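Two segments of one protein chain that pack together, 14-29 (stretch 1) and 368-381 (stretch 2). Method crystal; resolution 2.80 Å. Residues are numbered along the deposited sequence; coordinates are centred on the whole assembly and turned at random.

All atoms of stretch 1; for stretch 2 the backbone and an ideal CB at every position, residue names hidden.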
# COMPACT_ATOMS: atom_id res chain seq x y z
N ASP A 14 -10.64 -15.77 -6.89
CA ASP A 14 -10.54 -15.66 -8.35
C ASP A 14 -9.90 -16.91 -8.98
O ASP A 14 -9.06 -17.57 -8.35
CB ASP A 14 -9.74 -14.41 -8.75
CG ASP A 14 -8.59 -14.09 -7.78
OD1 ASP A 14 -8.21 -14.96 -6.95
OD2 ASP A 14 -8.07 -12.96 -7.85
N ASN A 15 -10.30 -17.21 -10.22
CA ASN A 15 -9.75 -18.33 -10.99
C ASN A 15 -8.23 -18.46 -10.81
O ASN A 15 -7.69 -19.56 -10.70
CB ASN A 15 -10.09 -18.15 -12.48
CG ASN A 15 -11.59 -18.27 -12.79
OD1 ASN A 15 -12.44 -18.20 -11.89
ND2 ASN A 15 -11.91 -18.43 -14.07
N ILE A 16 -7.58 -17.30 -10.75
CA ILE A 16 -6.12 -17.13 -10.69
C ILE A 16 -5.45 -17.74 -9.44
O ILE A 16 -4.25 -18.01 -9.45
CB ILE A 16 -5.76 -15.60 -10.86
CG1 ILE A 16 -4.96 -15.32 -12.15
CG2 ILE A 16 -5.18 -14.98 -9.56
CD1 ILE A 16 -3.44 -15.36 -12.03
N LEU A 17 -6.23 -17.97 -8.38
CA LEU A 17 -5.70 -18.53 -7.13
C LEU A 17 -6.06 -20.00 -6.83
O LEU A 17 -5.23 -20.73 -6.30
CB LEU A 17 -6.02 -17.64 -5.93
CG LEU A 17 -4.83 -16.86 -5.35
CD1 LEU A 17 -4.44 -15.70 -6.23
CD2 LEU A 17 -5.12 -16.40 -3.92
N LYS A 18 -7.28 -20.42 -7.15
CA LYS A 18 -7.64 -21.85 -7.03
C LYS A 18 -6.56 -22.68 -7.72
O LYS A 18 -6.30 -23.83 -7.33
CB LYS A 18 -8.98 -22.18 -7.72
CG LYS A 18 -10.08 -21.14 -7.61
CD LYS A 18 -11.13 -21.39 -8.69
CE LYS A 18 -12.17 -20.29 -8.73
NZ LYS A 18 -12.87 -20.30 -10.04
N THR A 19 -5.94 -22.08 -8.74
CA THR A 19 -4.92 -22.72 -9.56
C THR A 19 -3.55 -22.58 -8.91
O THR A 19 -2.78 -23.53 -8.89
CB THR A 19 -4.90 -22.13 -10.99
OG1 THR A 19 -6.22 -22.19 -11.55
CG2 THR A 19 -3.96 -22.91 -11.89
N ALA A 20 -3.26 -21.39 -8.38
CA ALA A 20 -1.99 -21.14 -7.67
C ALA A 20 -1.81 -22.13 -6.52
O ALA A 20 -0.71 -22.66 -6.30
CB ALA A 20 -1.92 -19.70 -7.17
N ARG A 21 -2.90 -22.38 -5.81
CA ARG A 21 -2.98 -23.48 -4.86
C ARG A 21 -2.49 -24.73 -5.56
O ARG A 21 -1.44 -25.26 -5.23
CB ARG A 21 -4.42 -23.69 -4.35
CG ARG A 21 -4.81 -22.83 -3.13
CD ARG A 21 -6.15 -23.25 -2.51
NE ARG A 21 -6.33 -22.65 -1.18
CZ ARG A 21 -7.28 -22.99 -0.31
NH1 ARG A 21 -8.16 -23.95 -0.60
NH2 ARG A 21 -7.35 -22.38 0.87
N GLU A 22 -3.24 -25.13 -6.58
CA GLU A 22 -3.00 -26.39 -7.28
C GLU A 22 -1.56 -26.62 -7.79
O GLU A 22 -1.04 -27.74 -7.68
CB GLU A 22 -4.03 -26.59 -8.40
CG GLU A 22 -3.93 -27.93 -9.15
CD GLU A 22 -3.93 -29.16 -8.23
OE1 GLU A 22 -4.45 -30.21 -8.67
OE2 GLU A 22 -3.42 -29.09 -7.09
N PHE A 23 -0.91 -25.59 -8.33
CA PHE A 23 0.45 -25.78 -8.84
C PHE A 23 1.34 -26.35 -7.74
O PHE A 23 1.98 -27.38 -7.92
CB PHE A 23 1.04 -24.51 -9.46
CG PHE A 23 2.45 -24.68 -9.98
CD1 PHE A 23 2.95 -25.95 -10.30
CD2 PHE A 23 3.26 -23.58 -10.18
CE1 PHE A 23 4.24 -26.12 -10.78
CE2 PHE A 23 4.56 -23.75 -10.65
CZ PHE A 23 5.05 -25.02 -10.96
N LYS A 24 1.36 -25.70 -6.58
CA LYS A 24 2.24 -26.11 -5.49
C LYS A 24 1.54 -26.98 -4.43
O LYS A 24 1.80 -26.84 -3.24
CB LYS A 24 2.90 -24.88 -4.85
CG LYS A 24 3.78 -24.05 -5.81
CD LYS A 24 5.26 -24.42 -5.71
CE LYS A 24 6.10 -23.80 -6.84
NZ LYS A 24 6.17 -22.31 -6.81
N GLU A 25 0.66 -27.89 -4.87
CA GLU A 25 -0.08 -28.76 -3.94
C GLU A 25 0.02 -30.26 -4.29
O GLU A 25 -0.62 -31.10 -3.64
CB GLU A 25 -1.56 -28.33 -3.84
CG GLU A 25 -2.40 -29.14 -2.83
CD GLU A 25 -3.89 -29.13 -3.14
OE1 GLU A 25 -4.44 -30.21 -3.47
OE2 GLU A 25 -4.52 -28.05 -3.04
N ASP A 26 0.81 -30.61 -5.30
CA ASP A 26 1.00 -32.02 -5.63
C ASP A 26 2.47 -32.47 -5.60
O ASP A 26 3.38 -31.63 -5.66
CB ASP A 26 0.35 -32.38 -6.97
CG ASP A 26 0.22 -33.89 -7.17
OD1 ASP A 26 -0.57 -34.53 -6.44
OD2 ASP A 26 0.92 -34.43 -8.06
N THR A 27 2.66 -33.78 -5.51
CA THR A 27 3.98 -34.41 -5.37
C THR A 27 4.87 -34.38 -6.62
O THR A 27 6.09 -34.22 -6.50
CB THR A 27 3.88 -35.89 -4.90
OG1 THR A 27 2.62 -36.13 -4.27
CG2 THR A 27 5.02 -36.23 -3.93
N CYS A 28 4.27 -34.55 -7.81
CA CYS A 28 5.02 -34.65 -9.07
C CYS A 28 6.00 -33.48 -9.35
O CYS A 28 5.64 -32.32 -9.26
CB CYS A 28 4.04 -34.81 -10.24
SG CYS A 28 4.70 -35.74 -11.65
N GLU A 29 7.26 -33.82 -9.64
CA GLU A 29 8.20 -32.89 -10.25
C GLU A 29 7.91 -32.96 -11.76
O GLU A 29 7.14 -33.83 -12.20
CB GLU A 29 9.63 -33.32 -9.91
CG GLU A 29 10.74 -32.86 -10.84
CD GLU A 29 11.84 -33.91 -11.03
OE1 GLU A 29 11.53 -35.12 -11.12
OE2 GLU A 29 13.02 -33.51 -11.10
N UNK A 368 -6.10 -31.35 -18.22
CA UNK A 368 -4.70 -31.06 -18.41
C UNK A 368 -3.96 -31.10 -17.09
O UNK A 368 -2.75 -30.88 -17.04
CB UNK A 368 -4.52 -29.70 -19.08
N UNK A 369 -4.70 -31.37 -16.02
CA UNK A 369 -4.13 -31.44 -14.68
C UNK A 369 -3.80 -32.87 -14.26
O UNK A 369 -2.93 -33.06 -13.41
CB UNK A 369 -5.10 -30.82 -13.67
N UNK A 370 -4.47 -33.86 -14.87
CA UNK A 370 -4.12 -35.28 -14.66
C UNK A 370 -2.69 -35.53 -15.12
O UNK A 370 -1.96 -36.35 -14.55
CB UNK A 370 -5.09 -36.20 -15.41
N UNK A 371 -2.30 -34.81 -16.16
CA UNK A 371 -0.91 -34.59 -16.50
C UNK A 371 -0.53 -33.33 -15.73
O UNK A 371 -1.41 -32.58 -15.30
CB UNK A 371 -0.69 -34.45 -18.01
N UNK A 372 0.74 -33.07 -15.52
CA UNK A 372 1.05 -32.11 -14.46
C UNK A 372 1.28 -30.69 -14.98
O UNK A 372 2.26 -30.02 -14.63
CB UNK A 372 2.29 -32.58 -13.69
N UNK A 373 0.33 -30.25 -15.80
CA UNK A 373 0.37 -28.91 -16.41
C UNK A 373 -0.83 -28.02 -16.03
O UNK A 373 -1.99 -28.42 -16.21
CB UNK A 373 0.43 -29.05 -17.93
N UNK A 374 -0.55 -26.82 -15.53
CA UNK A 374 -1.60 -25.91 -15.04
C UNK A 374 -1.78 -24.63 -15.86
O UNK A 374 -0.81 -23.99 -16.28
CB UNK A 374 -1.29 -25.52 -13.59
N UNK A 375 -3.04 -24.27 -16.05
CA UNK A 375 -3.51 -23.34 -17.07
C UNK A 375 -4.79 -22.70 -16.52
O UNK A 375 -5.50 -23.34 -15.77
CB UNK A 375 -3.75 -24.04 -18.41
N UNK A 376 -5.08 -21.45 -16.86
CA UNK A 376 -6.29 -20.80 -16.34
C UNK A 376 -7.59 -21.39 -16.95
O UNK A 376 -7.62 -21.82 -18.11
CB UNK A 376 -6.22 -19.30 -16.62
N UNK A 377 -8.65 -21.39 -16.15
CA UNK A 377 -9.99 -21.90 -16.52
C UNK A 377 -10.55 -21.43 -17.86
O UNK A 377 -11.41 -22.11 -18.43
CB UNK A 377 -10.99 -21.50 -15.43
N UNK A 378 -10.09 -20.28 -18.35
CA UNK A 378 -10.67 -19.67 -19.55
C UNK A 378 -9.91 -19.85 -20.87
O UNK A 378 -10.40 -19.45 -21.94
CB UNK A 378 -10.82 -18.17 -19.30
N UNK A 379 -8.72 -20.46 -20.80
CA UNK A 379 -7.86 -20.60 -21.95
C UNK A 379 -6.53 -19.85 -21.90
O UNK A 379 -5.63 -20.18 -22.67
CB UNK A 379 -8.63 -20.14 -23.19
N UNK A 380 -6.40 -18.85 -21.03
CA UNK A 380 -5.17 -18.01 -20.94
C UNK A 380 -3.89 -18.81 -20.64
O UNK A 380 -3.91 -19.78 -19.87
CB UNK A 380 -5.35 -16.95 -19.85
N UNK A 381 -2.77 -18.42 -21.24
CA UNK A 381 -1.57 -19.24 -21.17
C UNK A 381 -0.31 -18.44 -21.01
O UNK A 381 0.05 -17.64 -21.88
CB UNK A 381 -1.46 -20.11 -22.42

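Position 368 lies out of reach of stretch 1, and its ideal CB has nothing of that stretch nearby. The residue is Leu368.

At position 369 CA-to-CB points toward stretch 1, and the ideal CB is 5.1 Å from Glu22 OE1. A carboxylate in that direction favours a basic or polar side chain, and there is room for a long one. The residue is Lys369. Its chain extends past Glu22, with CD 4.3 Å from Glu22 CG, and its NZ ends 4.3 Å from Thr19 OG1. It makes no salt bridge with Glu22.

Positions 370 and 371 are out of reach, and stretch 1 gives no preference. They are Thr370 and His371.

Position 372 points toward the end of stretch 1. The ideal CB is 4.5 Å from Cys28 CB. A flat or polar group of moderate size would suit, such as an aromatic ring, an amide or an imidazole. The residue is His372. Cys28 lies over one face of its ring: Cys28 CB is 3.5 Å from the centroid of the His372 ring and almost on its normal, a CH-pi contact. Cys28 SG sits over the same ring, 3.1 Å from His372 ND1.

Position 373 points away, so stretch 1 does not select its side chain. It is Ile373, in a strand.

Position 374 faces the helix directly. The ideal CB is 4.1 Å from Thr19 CG2 and 4.9 Å from Phe23 CB. Beyond it runs a surface made by Thr19, Glu22, Phe23 and Asp26. A large side chain could cover it: an aromatic, or a long aliphatic such as Leu or Met. The residue is Tyr374, which has the largest contact area of the stretch. Phe23 CA lies over one ring face, 4.1 Å from the Tyr374 centroid. Glu22 CG reaches within 3.3 Å of Tyr374 CE2. The Phe23 and Tyr374 rings meet rim to rim, with planes at 43°.

Position 375 points away and leaves the choice open. It is Ile375.

Position 376 points sideways, near the helix start. An aliphatic could reach Asn15. It is Ile376, with CG2 4.2 Å from Asn15 CB.

At position 377 the ideal CB is 3.5 Å from Asn15 ND2. A small polar side chain would suit. It is Asn377. Its OD1 is 3.4 Å from Asn15 ND2, but the angle is too poor for a hydrogen bond.

Position 378 points sideways; many residues would fit. It is Asn378.

Position 379 closes a type I turn. Its phi is positive, and a CB would jam against the preceding carbonyl. It is Gly379.

Position 380 points toward stretch 1. Nothing of stretch 1 is close to the ideal CB, so many side chains would fit, but only a long one, such as Arg, Lys or Met, could touch it. It is Arg380, with NH2 3.6 Å from Ile16 CD1.

Position 381 is out of reach. It is Ile381.

Stretch 2 (368-381) LKTHHIYIINNGRI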
# COMPACT_ATOMS: atom_id res chain seq x y z
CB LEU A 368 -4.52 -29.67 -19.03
CG LEU A 368 -4.36 -29.49 -20.54
CD1 LEU A 368 -4.14 -28.02 -20.87
CD2 LEU A 368 -3.20 -30.32 -21.10
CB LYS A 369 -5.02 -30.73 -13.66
CG LYS A 369 -4.96 -29.21 -13.81
CD LYS A 369 -5.91 -28.43 -12.90
CE LYS A 369 -5.78 -26.92 -13.17
NZ LYS A 369 -7.05 -26.15 -13.01
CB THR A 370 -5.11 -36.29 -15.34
OG1 THR A 370 -4.78 -36.48 -16.72
CG2 THR A 370 -6.56 -35.83 -15.24
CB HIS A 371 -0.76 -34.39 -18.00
CG HIS A 371 -1.70 -35.24 -18.80
ND1 HIS A 371 -1.46 -36.57 -19.04
CD2 HIS A 371 -2.89 -34.95 -19.37
CE1 HIS A 371 -2.45 -37.07 -19.75
NE2 HIS A 371 -3.33 -36.11 -19.97
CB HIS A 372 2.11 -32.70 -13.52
CG HIS A 372 1.73 -34.04 -12.99
ND1 HIS A 372 2.23 -35.22 -13.52
CD2 HIS A 372 0.85 -34.41 -12.02
CE1 HIS A 372 1.69 -36.25 -12.88
NE2 HIS A 372 0.85 -35.78 -11.97
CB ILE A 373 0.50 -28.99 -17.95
CG1 ILE A 373 0.15 -27.62 -18.55
CG2 ILE A 373 -0.32 -30.13 -18.53
CD1 ILE A 373 -0.52 -27.65 -19.90
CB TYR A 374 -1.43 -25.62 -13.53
CG TYR A 374 -1.17 -26.87 -12.73
CD1 TYR A 374 0.14 -27.25 -12.41
CD2 TYR A 374 -2.21 -27.69 -12.31
CE1 TYR A 374 0.39 -28.42 -11.69
CE2 TYR A 374 -1.97 -28.87 -11.59
CZ TYR A 374 -0.67 -29.23 -11.28
OH TYR A 374 -0.40 -30.38 -10.56
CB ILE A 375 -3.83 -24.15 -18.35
CG1 ILE A 375 -4.81 -23.43 -19.28
CG2 ILE A 375 -4.44 -25.50 -17.97
CD1 ILE A 375 -5.73 -24.37 -20.05
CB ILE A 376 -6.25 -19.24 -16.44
CG1 ILE A 376 -4.96 -18.68 -15.83
CG2 ILE A 376 -7.47 -18.59 -15.77
CD1 ILE A 376 -3.89 -18.25 -16.90
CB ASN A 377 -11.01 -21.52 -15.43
CG ASN A 377 -10.57 -21.99 -14.06
OD1 ASN A 377 -10.14 -21.18 -13.22
ND2 ASN A 377 -10.65 -23.31 -13.83
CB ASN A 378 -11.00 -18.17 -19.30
CG ASN A 378 -9.75 -17.30 -19.03
OD1 ASN A 378 -9.88 -16.15 -18.63
ND2 ASN A 378 -8.56 -17.85 -19.24
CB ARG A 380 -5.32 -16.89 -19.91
CG ARG A 380 -4.22 -15.82 -20.02
CD ARG A 380 -4.28 -14.77 -18.91
NE ARG A 380 -3.61 -15.20 -17.68
CZ ARG A 380 -3.50 -14.45 -16.58
NH1 ARG A 380 -4.02 -13.22 -16.54
NH2 ARG A 380 -2.87 -14.93 -15.52
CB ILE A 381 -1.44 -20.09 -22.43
CG1 ILE A 381 -2.00 -21.48 -22.17
CG2 ILE A 381 -0.00 -20.20 -22.91
CD1 ILE A 381 -2.19 -22.23 -23.46
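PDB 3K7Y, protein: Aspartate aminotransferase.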